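Local coordinates for thioredoxin domain-containing protein (Sinorhizobium meliloti, PDB 3U5R) that has no established function but, as a member of the AhpC/TSA family with a thioredoxin-like fold, probably acts as an antioxidant oxidoreductase, at residues A[61-66]-A[145-150]; A[30-35]-A[157-162]; A[71-76]-A[165-170]. All coordinates share one frame; numbering follows the deposited sequence.

How the contacts relate
Contacts 1 and 2 share the mixed five-stranded sheet of the thioredoxin-like fold, their centres about 9 Å apart. Contact 1 pairs the central strand 61-66 with 146-150, and contact 2 lays the early loop 30-35 against 156-160, the next strand and an edge of the sheet. Contact 3 lies beyond the sheet, its centre about 18 Å from that of contact 1 and 20 Å from that of contact 2. Along the chain the segments run 30-35, 61-66, 71-76, 145-150, 157-162, 165-170. Both partners of contact 3 continue from sheet strands, 61-66 and 156-160. Its segments alternate with those of contacts 1 and 2, and Gln161 OE1, bonded to Arg166 NH2, links it to contact 2.

Contact 1 of 3, residues A[61-66]-A[145-150]; sequences ALLVAF and PDFFLY
Phe66 and Phe148 meet where strand 61-66 runs antiparallel to strand 146-150, their axes 4.7 Å apart. Three hydrogen-bonded pairs, Leu62 with Tyr150, Val64 with Phe148 and Phe66 with Asp146, supply six backbone bonds; the straightest runs from Val64 N to Phe148 O at 2.9 Å, with 173° at the hydrogen. The side chains of these pairs share one face of the sheet. There the Phe66 and Phe148 rings cross obliquely, planes at 74°, and CD2 and CE2 of Phe66 close on CE1 of Phe148, the CD2-CE1 distance being 3.8 Å. Both rings have CG anti to the carbonyl carbon (chi1 -66° in Phe66), which leaves Asp146 O at the edge of the Phe66 ring and Val64 O at that of Phe148. With an alanine at Phe66, CE1 of Phe148 would probably lose the ring it packs on, and the Phe148 ring would be freer to turn. Farther along this face Val64 CG2 touches Tyr150 CE2, and the edge of the Tyr150 ring is still close, CD2 lying 3.5 Å from Leu62 O; only the Leu62 side chain fits loosely, staying 4.5 Å or more from the opposite strand. On the other face, Leu63 lays CD1 3.4 Å from Phe148 O, and Ala65 CB sits 3.8 Å from Phe147 CD1. Every touching residue is buried, so the looseness is a matter of spacing and not of solvent. Pro145, which follows a cis peptide bond as in the conserved cis-proline loop of thioredoxin folds, places CA 3.1 Å from Phe66 O. Strand 93-99 continues the sheet beyond 61-66 and strand 156-160 beyond 146-150, while helix 176-186 covers the face bearing Leu63 and Leu149.

Contact 2 of 3, residues A[30-35]-A[157-162]; sequences NSITLG and VYHGQF
The bulged edge strand 156-160 of the thioredoxin-like sheet is covered here by loop 30-35, with Ile32 on His159 and Leu34 on Val157. The strand carries a classic beta bulge, Val157 and Tyr158 both facing Leu149 of the neighbouring strand. Leu34 packs on the backbone of that bulge, its CD2 3.8 Å from Val157 C. Farther along the strand, His159 holds CG anti to its own N (chi1 178°), and this sends the imidazole out to the loop. Ile32 slants across the ring, its CG1 3.6 Å from both NE2 and CD2. Phe148 also stacks on the imidazole, on the same side as Ile32, and Phe147 O is hydrogen-bonded to ND1, which probably fixes the rotation of the ring. Tyr158 OH donates a 2.6 Å bond to Gln161 O, in the carbonyl plane and on a lone pair. One water joins loop and ring: it accepts from Asn30 N at 2.7 Å and lies at the imidazole edge, in the ring plane, in a weak 3.3 Å bond with His159 NE2.

Contact 3 of 3, residues A[71-76]-A[165-170]; sequences CPFVVL and ARPGNG
A small apolar contact at the protein surface joins the short helix 72-75 to the loop between strand 156-160 and helix 176-186, with Phe73 and Leu76 on one side and Pro167 and Arg166 on the other. Its main element is a CH-pi interaction: Pro167 CG lies over one face of the Phe73 ring, 4.0 Å from the centroid and displaced toward the rim. The neighbouring Pro167 CD comes closer to the ring atoms, at 3.4 Å from Phe73 CD2, so the proline covers one face of the ring. At the ring's edge stands the Arg166 side chain, its CD 4.5 Å from Phe73 CE2. Leu76, with CG anti to the backbone N (chi1 -178°), turns its CD2 branch to the loop: it rests 3.6 Å from Arg166 C and also meets Pro167 CD and Ala165 CB. The polar groups bond within the loop and to the residues leading into it. Arg166 NH1 donates to Ala165 O at 3.0 Å, in the guanidinium plane but from above the carbonyl plane, and its NH2 is bonded to Gln161 OE1. Arg166 N in turn bonds Asn169 OD1 at 3.1 Å, from above the plane of the amide carbonyl, while Asn169 N returns a bond to Arg166 O. The last of these bonds closes a type II beta turn from Arg166 to Asn169, with Pro167 and Gly168 at its two central positions, the classic pairing for such a turn, since the second calls for positive phi. On the helix side, Cys71 occupies the N-cap, with SG in plane at the edge of the Phe73 ring; this is a position where many thioredoxin-fold oxidoreductases carry their redox-active cysteine, though whether Cys71 is one is not established.

Contact 1 of 3, residues A[61-66]-A[145-150]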
ATOM      1  N   ALA A  61     -13.222   4.460   3.158  1.00 16.56           N
ATOM      2  CA  ALA A  61     -12.141   3.467   3.248  1.00 15.12           C
ATOM      3  C   ALA A  61     -10.805   4.050   2.848  1.00 14.67           C
ATOM      4  O   ALA A  61     -10.724   4.821   1.851  1.00 13.92           O
ATOM      5  CB  ALA A  61     -12.446   2.173   2.366  1.00 13.62           C
ATOM      6  N   LEU A  62      -9.725   3.626   3.536  1.00 12.72           N
ATOM      7  CA  LEU A  62      -8.402   4.137   3.221  1.00 11.29           C
ATOM      8  C   LEU A  62      -7.419   2.981   3.174  1.00 11.96           C
ATOM      9  O   LEU A  62      -7.278   2.207   4.170  1.00 11.31           O
ATOM     10  CB  LEU A  62      -7.930   5.219   4.229  1.00 12.39           C
ATOM     11  CG  LEU A  62      -6.412   5.501   4.168  1.00 16.26           C
ATOM     12  CD1 LEU A  62      -6.128   6.395   2.926  1.00 12.54           C
ATOM     13  CD2 LEU A  62      -5.900   6.237   5.430  1.00 11.62           C
ATOM     14  N   LEU A  63      -6.770   2.815   2.008  1.00  8.86           N
ATOM     15  CA  LEU A  63      -5.734   1.823   1.859  1.00 11.72           C
ATOM     16  C   LEU A  63      -4.347   2.504   1.924  1.00 11.99           C
ATOM     17  O   LEU A  63      -4.080   3.439   1.138  1.00 12.22           O
ATOM     18  CB  LEU A  63      -5.895   1.059   0.543  1.00 20.00           C
ATOM     19  CG  LEU A  63      -4.815   0.022   0.225  1.00 20.00           C
ATOM     20  CD1 LEU A  63      -4.814  -1.087   1.267  1.00 20.00           C
ATOM     21  CD2 LEU A  63      -5.010  -0.548  -1.171  1.00 20.00           C
ATOM     22  N   VAL A  64      -3.452   2.016   2.801  1.00 11.90           N
ATOM     23  CA  VAL A  64      -2.102   2.510   2.857  1.00 11.46           C
ATOM     24  C   VAL A  64      -1.257   1.341   2.383  1.00 13.45           C
ATOM     25  O   VAL A  64      -1.334   0.236   2.967  1.00 13.39           O
ATOM     26  CB  VAL A  64      -1.680   2.918   4.267  1.00 13.92           C
ATOM     27  CG1 VAL A  64      -0.182   3.422   4.253  1.00 13.36           C
ATOM     28  CG2 VAL A  64      -2.614   4.014   4.808  1.00 10.73           C
ATOM     29  N   ALA A  65      -0.446   1.551   1.325  1.00 12.11           N
ATOM     30  CA  ALA A  65       0.251   0.440   0.684  1.00 12.49           C
ATOM     31  C   ALA A  65       1.688   0.725   0.600  1.00 11.72           C
ATOM     32  O   ALA A  65       2.082   1.754  -0.009  1.00 14.64           O
ATOM     33  CB  ALA A  65      -0.355   0.225  -0.804  1.00 13.88           C
ATOM     34  N   PHE A  66       2.523  -0.094   1.227  1.00 11.18           N
ATOM     35  CA  PHE A  66       3.971   0.112   1.109  1.00 11.98           C
ATOM     36  C   PHE A  66       4.474  -0.687  -0.087  1.00 14.86           C
ATOM     37  O   PHE A  66       4.385  -1.907  -0.109  1.00 14.59           O
ATOM     38  CB  PHE A  66       4.701  -0.312   2.400  1.00 11.72           C
ATOM     39  CG  PHE A  66       4.346   0.560   3.557  1.00 11.27           C
ATOM     40  CD1 PHE A  66       5.161   1.622   3.921  1.00 12.56           C
ATOM     41  CD2 PHE A  66       3.142   0.382   4.205  1.00 11.98           C
ATOM     42  CE1 PHE A  66       4.803   2.472   4.955  1.00 13.86           C
ATOM     43  CE2 PHE A  66       2.757   1.246   5.262  1.00 13.78           C
ATOM     44  CZ  PHE A  66       3.601   2.263   5.641  1.00 13.35           C
ATOM     45  N   PRO A 145       4.852  -5.820  -1.462  1.00 15.90           N
ATOM     46  CA  PRO A 145       3.857  -4.858  -1.062  1.00 15.02           C
ATOM     47  C   PRO A 145       3.325  -5.234   0.315  1.00 16.97           C
ATOM     48  O   PRO A 145       3.238  -6.432   0.634  1.00 17.03           O
ATOM     49  CB  PRO A 145       2.749  -5.090  -2.048  1.00 15.24           C
ATOM     50  CG  PRO A 145       2.808  -6.625  -2.350  1.00 16.80           C
ATOM     51  CD  PRO A 145       4.280  -6.952  -2.227  1.00 14.49           C
ATOM     52  N   ASP A 146       2.941  -4.233   1.116  1.00 16.08           N
ATOM     53  CA  ASP A 146       2.309  -4.485   2.440  1.00 17.28           C
ATOM     54  C   ASP A 146       1.054  -3.628   2.502  1.00 16.21           C
ATOM     55  O   ASP A 146       1.156  -2.396   2.412  1.00 15.56           O
ATOM     56  CB  ASP A 146       3.288  -4.066   3.566  1.00 18.60           C
ATOM     57  CG  ASP A 146       3.100  -4.887   4.838  1.00 20.90           C
ATOM     58  OD1 ASP A 146       2.001  -5.466   5.013  1.00 22.22           O
ATOM     59  OD2 ASP A 146       4.071  -4.978   5.611  1.00 23.05           O
ATOM     60  N   PHE A 147      -0.122  -4.247   2.522  1.00 14.49           N
ATOM     61  CA  PHE A 147      -1.374  -3.505   2.430  1.00 13.75           C
ATOM     62  C   PHE A 147      -2.107  -3.389   3.759  1.00 13.82           C
ATOM     63  O   PHE A 147      -2.343  -4.412   4.427  1.00 13.27           O
ATOM     64  CB  PHE A 147      -2.323  -4.242   1.469  1.00 14.88           C
ATOM     65  CG  PHE A 147      -1.786  -4.354   0.045  1.00 17.67           C
ATOM     66  CD1 PHE A 147      -1.918  -3.272  -0.833  1.00 16.27           C
ATOM     67  CD2 PHE A 147      -1.205  -5.553  -0.427  1.00 16.05           C
ATOM     68  CE1 PHE A 147      -1.451  -3.362  -2.161  1.00 15.55           C
ATOM     69  CE2 PHE A 147      -0.734  -5.641  -1.767  1.00 18.40           C
ATOM     70  CZ  PHE A 147      -0.853  -4.526  -2.623  1.00 14.71           C
ATOM     71  N   PHE A 148      -2.511  -2.168   4.133  1.00 13.20           N
ATOM     72  CA  PHE A 148      -3.243  -1.955   5.390  1.00 13.10           C
ATOM     73  C   PHE A 148      -4.540  -1.228   5.015  1.00 13.17           C
ATOM     74  O   PHE A 148      -4.477  -0.081   4.540  1.00 14.10           O
ATOM     75  CB  PHE A 148      -2.428  -1.030   6.334  1.00 11.53           C
ATOM     76  CG  PHE A 148      -1.069  -1.567   6.807  1.00 12.86           C
ATOM     77  CD1 PHE A 148       0.060  -1.583   5.983  1.00 12.87           C
ATOM     78  CD2 PHE A 148      -0.902  -1.980   8.146  1.00 13.35           C
ATOM     79  CE1 PHE A 148       1.281  -2.069   6.437  1.00 13.98           C
ATOM     80  CE2 PHE A 148       0.316  -2.412   8.630  1.00 16.22           C
ATOM     81  CZ  PHE A 148       1.439  -2.464   7.796  1.00 13.27           C
ATOM     82  N   LEU A 149      -5.717  -1.841   5.221  1.00 11.63           N
ATOM     83  CA  LEU A 149      -6.952  -1.201   4.913  1.00 11.94           C
ATOM     84  C   LEU A 149      -7.629  -0.729   6.231  1.00 12.81           C
ATOM     85  O   LEU A 149      -7.795  -1.562   7.148  1.00 11.40           O
ATOM     86  CB  LEU A 149      -7.933  -2.179   4.201  1.00 11.33           C
ATOM     87  CG  LEU A 149      -9.286  -1.601   3.735  1.00 10.66           C
ATOM     88  CD1 LEU A 149      -9.087  -0.527   2.597  1.00 10.84           C
ATOM     89  CD2 LEU A 149     -10.109  -2.727   3.254  1.00  9.71           C
ATOM     90  N   TYR A 150      -8.084   0.532   6.238  1.00 12.00           N
ATOM     91  CA  TYR A 150      -8.778   1.165   7.362  1.00 11.62           C
ATOM     92  C   TYR A 150     -10.214   1.532   6.996  1.00 12.36           C
ATOM     93  O   TYR A 150     -10.502   1.899   5.843  1.00 11.42           O
ATOM     94  CB  TYR A 150      -8.047   2.432   7.782  1.00 11.03           C
ATOM     95  CG  TYR A 150      -6.651   2.081   8.201  1.00 14.29           C
ATOM     96  CD1 TYR A 150      -6.390   1.661   9.514  1.00 14.14           C
ATOM     97  CD2 TYR A 150      -5.589   2.114   7.257  1.00 12.78           C
ATOM     98  CE1 TYR A 150      -5.095   1.334   9.910  1.00 10.99           C
ATOM     99  CE2 TYR A 150      -4.270   1.707   7.630  1.00 12.21           C
ATOM    100  CZ  TYR A 150      -4.058   1.329   8.960  1.00 14.02           C
ATOM    101  OH  TYR A 150      -2.790   0.917   9.346  1.00 11.35           O
TER

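Contact 2 of 3, residues A[30-35]-A[157-162]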
ATOM      1  N   ASN A  30       4.087  -8.429   8.878  1.00 22.08           N
ATOM      2  CA  ASN A  30       3.873  -8.658  10.309  1.00 24.52           C
ATOM      3  C   ASN A  30       2.435  -8.991  10.707  1.00 25.67           C
ATOM      4  O   ASN A  30       1.496  -8.647   9.980  1.00 24.13           O
ATOM      5  CB  ASN A  30       4.349  -7.445  11.105  1.00 23.64           C
ATOM      6  CG  ASN A  30       5.888  -7.274  11.073  1.00 26.40           C
ATOM      7  OD1 ASN A  30       6.634  -8.268  11.083  1.00 25.15           O
ATOM      8  ND2 ASN A  30       6.361  -6.017  11.101  1.00 27.01           N
ATOM      9  N   SER A  31       2.259  -9.644  11.877  1.00 26.18           N
ATOM     10  CA  SER A  31       0.932  -9.810  12.523  1.00 28.93           C
ATOM     11  C   SER A  31       0.598  -8.572  13.290  1.00 27.70           C
ATOM     12  O   SER A  31       1.059  -8.355  14.415  1.00 30.22           O
ATOM     13  CB  SER A  31       0.903 -10.939  13.527  1.00 29.70           C
ATOM     14  OG  SER A  31       1.433 -12.071  12.883  1.00 36.12           O
ATOM     15  N   ILE A  32      -0.208  -7.752  12.689  1.00 24.00           N
ATOM     16  CA  ILE A  32      -0.555  -6.499  13.296  1.00 21.62           C
ATOM     17  C   ILE A  32      -1.966  -6.714  13.753  1.00 19.88           C
ATOM     18  O   ILE A  32      -2.812  -7.251  13.008  1.00 19.76           O
ATOM     19  CB  ILE A  32      -0.512  -5.353  12.250  1.00 20.66           C
ATOM     20  CG1 ILE A  32       0.876  -5.288  11.558  1.00 19.37           C
ATOM     21  CG2 ILE A  32      -0.929  -4.033  12.899  1.00 18.35           C
ATOM     22  CD1 ILE A  32       1.951  -4.514  12.357  1.00 22.20           C
ATOM     23  N   THR A  33      -2.258  -6.267  14.954  1.00 18.27           N
ATOM     24  CA  THR A  33      -3.553  -6.532  15.526  1.00 18.68           C
ATOM     25  C   THR A  33      -4.643  -5.752  14.803  1.00 17.05           C
ATOM     26  O   THR A  33      -4.517  -4.541  14.668  1.00 15.22           O
ATOM     27  CB  THR A  33      -3.489  -6.175  17.046  1.00 20.26           C
ATOM     28  OG1 THR A  33      -2.547  -7.114  17.595  1.00 24.14           O
ATOM     29  CG2 THR A  33      -4.868  -6.395  17.686  1.00 15.32           C
ATOM     30  N   LEU A  34      -5.716  -6.424  14.375  1.00 15.96           N
ATOM     31  CA  LEU A  34      -6.837  -5.673  13.799  1.00 17.19           C
ATOM     32  C   LEU A  34      -7.424  -4.651  14.796  1.00 18.78           C
ATOM     33  O   LEU A  34      -7.518  -4.956  16.016  1.00 17.25           O
ATOM     34  CB  LEU A  34      -7.952  -6.615  13.279  1.00 16.65           C
ATOM     35  CG  LEU A  34      -7.529  -7.538  12.128  1.00 21.02           C
ATOM     36  CD1 LEU A  34      -8.744  -8.449  11.679  1.00 22.23           C
ATOM     37  CD2 LEU A  34      -6.962  -6.668  10.938  1.00 15.58           C
ATOM     38  N   GLY A  35      -7.823  -3.472  14.279  1.00 16.70           N
ATOM     39  CA  GLY A  35      -8.353  -2.406  15.108  1.00 18.91           C
ATOM     40  C   GLY A  35      -7.354  -1.305  15.344  1.00 18.61           C
ATOM     41  O   GLY A  35      -7.733  -0.203  15.739  1.00 19.28           O
ATOM     42  N   VAL A 157      -8.792  -2.898   9.384  1.00 11.67           N
ATOM     43  CA  VAL A 157      -9.746  -3.976   9.162  1.00 11.71           C
ATOM     44  C   VAL A 157      -9.238  -5.059   8.288  1.00 12.56           C
ATOM     45  O   VAL A 157      -9.787  -6.167   8.313  1.00 12.20           O
ATOM     46  CB  VAL A 157     -11.083  -3.496   8.567  1.00 12.62           C
ATOM     47  CG1 VAL A 157     -11.929  -2.693   9.655  1.00 13.99           C
ATOM     48  CG2 VAL A 157     -10.875  -2.554   7.271  1.00 12.37           C
ATOM     49  N   TYR A 158      -8.213  -4.768   7.470  1.00 11.21           N
ATOM     50  CA  TYR A 158      -7.633  -5.854   6.680  1.00 13.15           C
ATOM     51  C   TYR A 158      -6.160  -5.574   6.534  1.00 13.03           C
ATOM     52  O   TYR A 158      -5.774  -4.424   6.292  1.00 13.01           O
ATOM     53  CB  TYR A 158      -8.308  -5.984   5.275  1.00 11.29           C
ATOM     54  CG  TYR A 158      -7.647  -7.035   4.364  1.00 14.18           C
ATOM     55  CD1 TYR A 158      -8.112  -8.354   4.363  1.00 12.79           C
ATOM     56  CD2 TYR A 158      -6.564  -6.720   3.529  1.00 13.95           C
ATOM     57  CE1 TYR A 158      -7.522  -9.358   3.535  1.00 14.69           C
ATOM     58  CE2 TYR A 158      -5.958  -7.723   2.663  1.00 14.83           C
ATOM     59  CZ  TYR A 158      -6.441  -9.011   2.693  1.00 14.81           C
ATOM     60  OH  TYR A 158      -5.907  -9.986   1.950  1.00 15.82           O
ATOM     61  N   HIS A 159      -5.350  -6.619   6.717  1.00 13.38           N
ATOM     62  CA  HIS A 159      -3.916  -6.533   6.616  1.00 14.10           C
ATOM     63  C   HIS A 159      -3.477  -7.829   5.970  1.00 15.05           C
ATOM     64  O   HIS A 159      -3.562  -8.896   6.547  1.00 14.11           O
ATOM     65  CB  HIS A 159      -3.230  -6.274   7.990  1.00 13.91           C
ATOM     66  CG  HIS A 159      -1.743  -6.220   7.921  1.00 15.56           C
ATOM     67  ND1 HIS A 159      -1.075  -5.565   6.904  1.00 21.68           N
ATOM     68  CD2 HIS A 159      -0.788  -6.785   8.691  1.00  9.82           C
ATOM     69  CE1 HIS A 159       0.220  -5.700   7.072  1.00 10.49           C
ATOM     70  NE2 HIS A 159       0.419  -6.431   8.155  1.00 20.42           N
ATOM     71  N   GLY A 160      -3.072  -7.764   4.707  1.00 15.88           N
ATOM     72  CA  GLY A 160      -2.606  -9.006   4.065  1.00 15.54           C
ATOM     73  C   GLY A 160      -2.486  -8.852   2.549  1.00 16.83           C
ATOM     74  O   GLY A 160      -2.339  -7.747   2.030  1.00 15.28           O
ATOM     75  N   GLN A 161      -2.493  -9.995   1.889  1.00 14.77           N
ATOM     76  CA  GLN A 161      -2.215 -10.125   0.448  1.00 13.05           C
ATOM     77  C   GLN A 161      -3.247  -9.388  -0.412  1.00 12.73           C
ATOM     78  O   GLN A 161      -4.478  -9.192  -0.082  1.00 13.13           O
ATOM     79  CB  GLN A 161      -2.139 -11.640   0.085  1.00  9.35           C
ATOM     80  CG  GLN A 161      -3.523 -12.325  -0.017  1.00 11.01           C
ATOM     81  CD  GLN A 161      -3.387 -13.833  -0.369  1.00 15.16           C
ATOM     82  OE1 GLN A 161      -2.293 -14.353  -0.419  1.00 12.77           O
ATOM     83  NE2 GLN A 161      -4.474 -14.489  -0.598  1.00 13.69           N
ATOM     84  N   PHE A 162      -2.796  -8.960  -1.568  1.00 12.71           N
ATOM     85  CA  PHE A 162      -3.715  -8.345  -2.569  1.00 13.08           C
ATOM     86  C   PHE A 162      -4.632  -9.460  -3.086  1.00 13.66           C
ATOM     87  O   PHE A 162      -5.878  -9.296  -3.319  1.00 13.35           O
ATOM     88  CB  PHE A 162      -2.789  -7.745  -3.664  1.00 13.39           C
ATOM     89  CG  PHE A 162      -3.488  -6.985  -4.751  1.00 14.90           C
ATOM     90  CD1 PHE A 162      -4.216  -5.830  -4.463  1.00 17.74           C
ATOM     91  CD2 PHE A 162      -3.344  -7.387  -6.097  1.00 17.15           C
ATOM     92  CE1 PHE A 162      -4.863  -5.096  -5.504  1.00 16.76           C
ATOM     93  CE2 PHE A 162      -3.958  -6.683  -7.163  1.00 18.75           C
ATOM     94  CZ  PHE A 162      -4.714  -5.501  -6.879  1.00 19.47           C
TER
HETATM   95  O   HOH W   1       3.697  -5.864   8.165  1.00 18.41           O

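Contact 3 of 3, residues A[71-76]-A[165-170]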
ATOM      1  N   CYS A  71      10.922  -4.199  -6.712  1.00 22.20           N
ATOM      2  CA  CYS A  71      10.560  -5.493  -6.123  1.00 20.55           C
ATOM      3  C   CYS A  71       9.655  -6.383  -7.082  1.00 17.81           C
ATOM      4  O   CYS A  71       8.605  -5.951  -7.500  1.00 17.81           O
ATOM      5  CB  CYS A  71       9.825  -5.240  -4.772  1.00 19.63           C
ATOM      6  SG  CYS A  71       9.091  -6.776  -4.152  1.00 25.49           S
ATOM      7  N   PRO A  72      10.072  -7.641  -7.450  1.00 19.64           N
ATOM      8  CA  PRO A  72       9.241  -8.563  -8.301  1.00 18.52           C
ATOM      9  C   PRO A  72       7.842  -8.824  -7.780  1.00 16.66           C
ATOM     10  O   PRO A  72       6.886  -9.004  -8.563  1.00 18.12           O
ATOM     11  CB  PRO A  72      10.013  -9.886  -8.296  1.00 19.98           C
ATOM     12  CG  PRO A  72      11.422  -9.483  -7.970  1.00 21.43           C
ATOM     13  CD  PRO A  72      11.355  -8.274  -7.067  1.00 19.97           C
ATOM     14  N   PHE A  73       7.660  -8.796  -6.480  1.00 14.60           N
ATOM     15  CA  PHE A  73       6.297  -8.995  -5.945  1.00 14.86           C
ATOM     16  C   PHE A  73       5.405  -7.801  -6.165  1.00 14.83           C
ATOM     17  O   PHE A  73       4.174  -7.975  -6.301  1.00 16.13           O
ATOM     18  CB  PHE A  73       6.346  -9.354  -4.433  1.00 14.84           C
ATOM     19  CG  PHE A  73       7.045 -10.618  -4.192  1.00 17.68           C
ATOM     20  CD1 PHE A  73       8.422 -10.667  -4.231  1.00 20.51           C
ATOM     21  CD2 PHE A  73       6.310 -11.795  -4.019  1.00 17.32           C
ATOM     22  CE1 PHE A  73       9.066 -11.878  -4.069  1.00 19.76           C
ATOM     23  CE2 PHE A  73       6.939 -13.022  -3.872  1.00 16.90           C
ATOM     24  CZ  PHE A  73       8.312 -13.049  -3.916  1.00 17.86           C
ATOM     25  N   VAL A  74       5.985  -6.588  -6.190  1.00 14.46           N
ATOM     26  CA  VAL A  74       5.210  -5.452  -6.600  1.00 15.20           C
ATOM     27  C   VAL A  74       5.043  -5.359  -8.121  1.00 17.26           C
ATOM     28  O   VAL A  74       3.980  -5.005  -8.600  1.00 17.31           O
ATOM     29  CB  VAL A  74       5.864  -4.163  -6.065  1.00 17.57           C
ATOM     30  CG1 VAL A  74       5.181  -2.868  -6.658  1.00 12.50           C
ATOM     31  CG2 VAL A  74       5.804  -4.186  -4.529  1.00 17.13           C
ATOM     32  N   VAL A  75       6.126  -5.606  -8.883  1.00 17.81           N
ATOM     33  CA  VAL A  75       6.031  -5.654 -10.377  1.00 17.48           C
ATOM     34  C   VAL A  75       4.862  -6.529 -10.839  1.00 17.35           C
ATOM     35  O   VAL A  75       4.009  -6.127 -11.682  1.00 16.40           O
ATOM     36  CB  VAL A  75       7.440  -6.066 -11.018  1.00 16.53           C
ATOM     37  CG1 VAL A  75       7.337  -6.493 -12.571  1.00 20.13           C
ATOM     38  CG2 VAL A  75       8.491  -4.878 -10.802  1.00 17.70           C
ATOM     39  N   LEU A  76       4.760  -7.713 -10.246  1.00 16.45           N
ATOM     40  CA  LEU A  76       3.603  -8.579 -10.511  1.00 18.11           C
ATOM     41  C   LEU A  76       2.197  -7.893 -10.501  1.00 18.08           C
ATOM     42  O   LEU A  76       1.332  -8.213 -11.345  1.00 19.10           O
ATOM     43  CB  LEU A  76       3.598  -9.743  -9.513  1.00 16.74           C
ATOM     44  CG  LEU A  76       2.475 -10.752  -9.694  1.00 21.21           C
ATOM     45  CD1 LEU A  76       2.678 -11.727 -10.890  1.00 22.79           C
ATOM     46  CD2 LEU A  76       2.371 -11.523  -8.387  1.00 17.00           C
ATOM     47  N   ALA A 165      -1.969 -14.421  -6.032  1.00 18.24           N
ATOM     48  CA  ALA A 165      -0.930 -14.457  -7.074  1.00 16.90           C
ATOM     49  C   ALA A 165       0.457 -14.185  -6.475  1.00 17.91           C
ATOM     50  O   ALA A 165       0.650 -13.278  -5.582  1.00 16.31           O
ATOM     51  CB  ALA A 165      -1.245 -13.461  -8.206  1.00 16.51           C
ATOM     52  N   ARG A 166       1.444 -14.947  -6.969  1.00 15.59           N
ATOM     53  CA  ARG A 166       2.858 -14.755  -6.603  1.00 15.54           C
ATOM     54  C   ARG A 166       3.704 -14.877  -7.866  1.00 14.39           C
ATOM     55  O   ARG A 166       3.260 -15.476  -8.818  1.00 13.00           O
ATOM     56  CB  ARG A 166       3.324 -15.854  -5.585  1.00 14.63           C
ATOM     57  CG  ARG A 166       2.477 -15.888  -4.245  1.00 17.66           C
ATOM     58  CD  ARG A 166       2.818 -14.670  -3.299  1.00 16.13           C
ATOM     59  NE  ARG A 166       2.110 -14.729  -2.003  1.00 17.95           N
ATOM     60  CZ  ARG A 166       0.864 -14.307  -1.741  1.00 21.90           C
ATOM     61  NH1 ARG A 166       0.097 -13.802  -2.716  1.00 16.83           N
ATOM     62  NH2 ARG A 166       0.345 -14.417  -0.473  1.00 17.48           N
ATOM     63  N   PRO A 167       4.879 -14.260  -7.910  1.00 15.53           N
ATOM     64  CA  PRO A 167       5.659 -14.373  -9.165  1.00 16.55           C
ATOM     65  C   PRO A 167       5.918 -15.861  -9.486  1.00 15.96           C
ATOM     66  O   PRO A 167       6.442 -16.567  -8.615  1.00 17.52           O
ATOM     67  CB  PRO A 167       6.967 -13.744  -8.776  1.00 16.42           C
ATOM     68  CG  PRO A 167       6.544 -12.737  -7.760  1.00 16.21           C
ATOM     69  CD  PRO A 167       5.509 -13.320  -6.965  1.00 15.97           C
ATOM     70  N   GLY A 168       5.492 -16.307 -10.669  1.00 16.05           N
ATOM     71  CA  GLY A 168       5.765 -17.671 -11.164  1.00 14.56           C
ATOM     72  C   GLY A 168       4.791 -18.708 -10.662  1.00 15.90           C
ATOM     73  O   GLY A 168       4.953 -19.898 -11.009  1.00 15.41           O
ATOM     74  N   ASN A 169       3.777 -18.307  -9.852  1.00 13.45           N
ATOM     75  CA  ASN A 169       2.832 -19.366  -9.342  1.00 14.90           C
ATOM     76  C   ASN A 169       1.655 -19.608 -10.254  1.00 15.03           C
ATOM     77  O   ASN A 169       0.779 -20.401  -9.935  1.00 15.64           O
ATOM     78  CB  ASN A 169       2.372 -19.184  -7.849  1.00 13.04           C
ATOM     79  CG  ASN A 169       1.218 -18.203  -7.664  1.00 14.44           C
ATOM     80  OD1 ASN A 169       0.797 -17.481  -8.577  1.00 12.13           O
ATOM     81  ND2 ASN A 169       0.687 -18.181  -6.435  1.00 14.42           N
ATOM     82  N   GLY A 170       1.598 -18.894 -11.380  1.00 16.04           N
ATOM     83  CA  GLY A 170       0.555 -19.206 -12.358  1.00 15.43           C
ATOM     84  C   GLY A 170      -0.814 -18.582 -12.173  1.00 18.04           C
ATOM     85  O   GLY A 170      -1.626 -18.711 -13.070  1.00 18.39           O
TER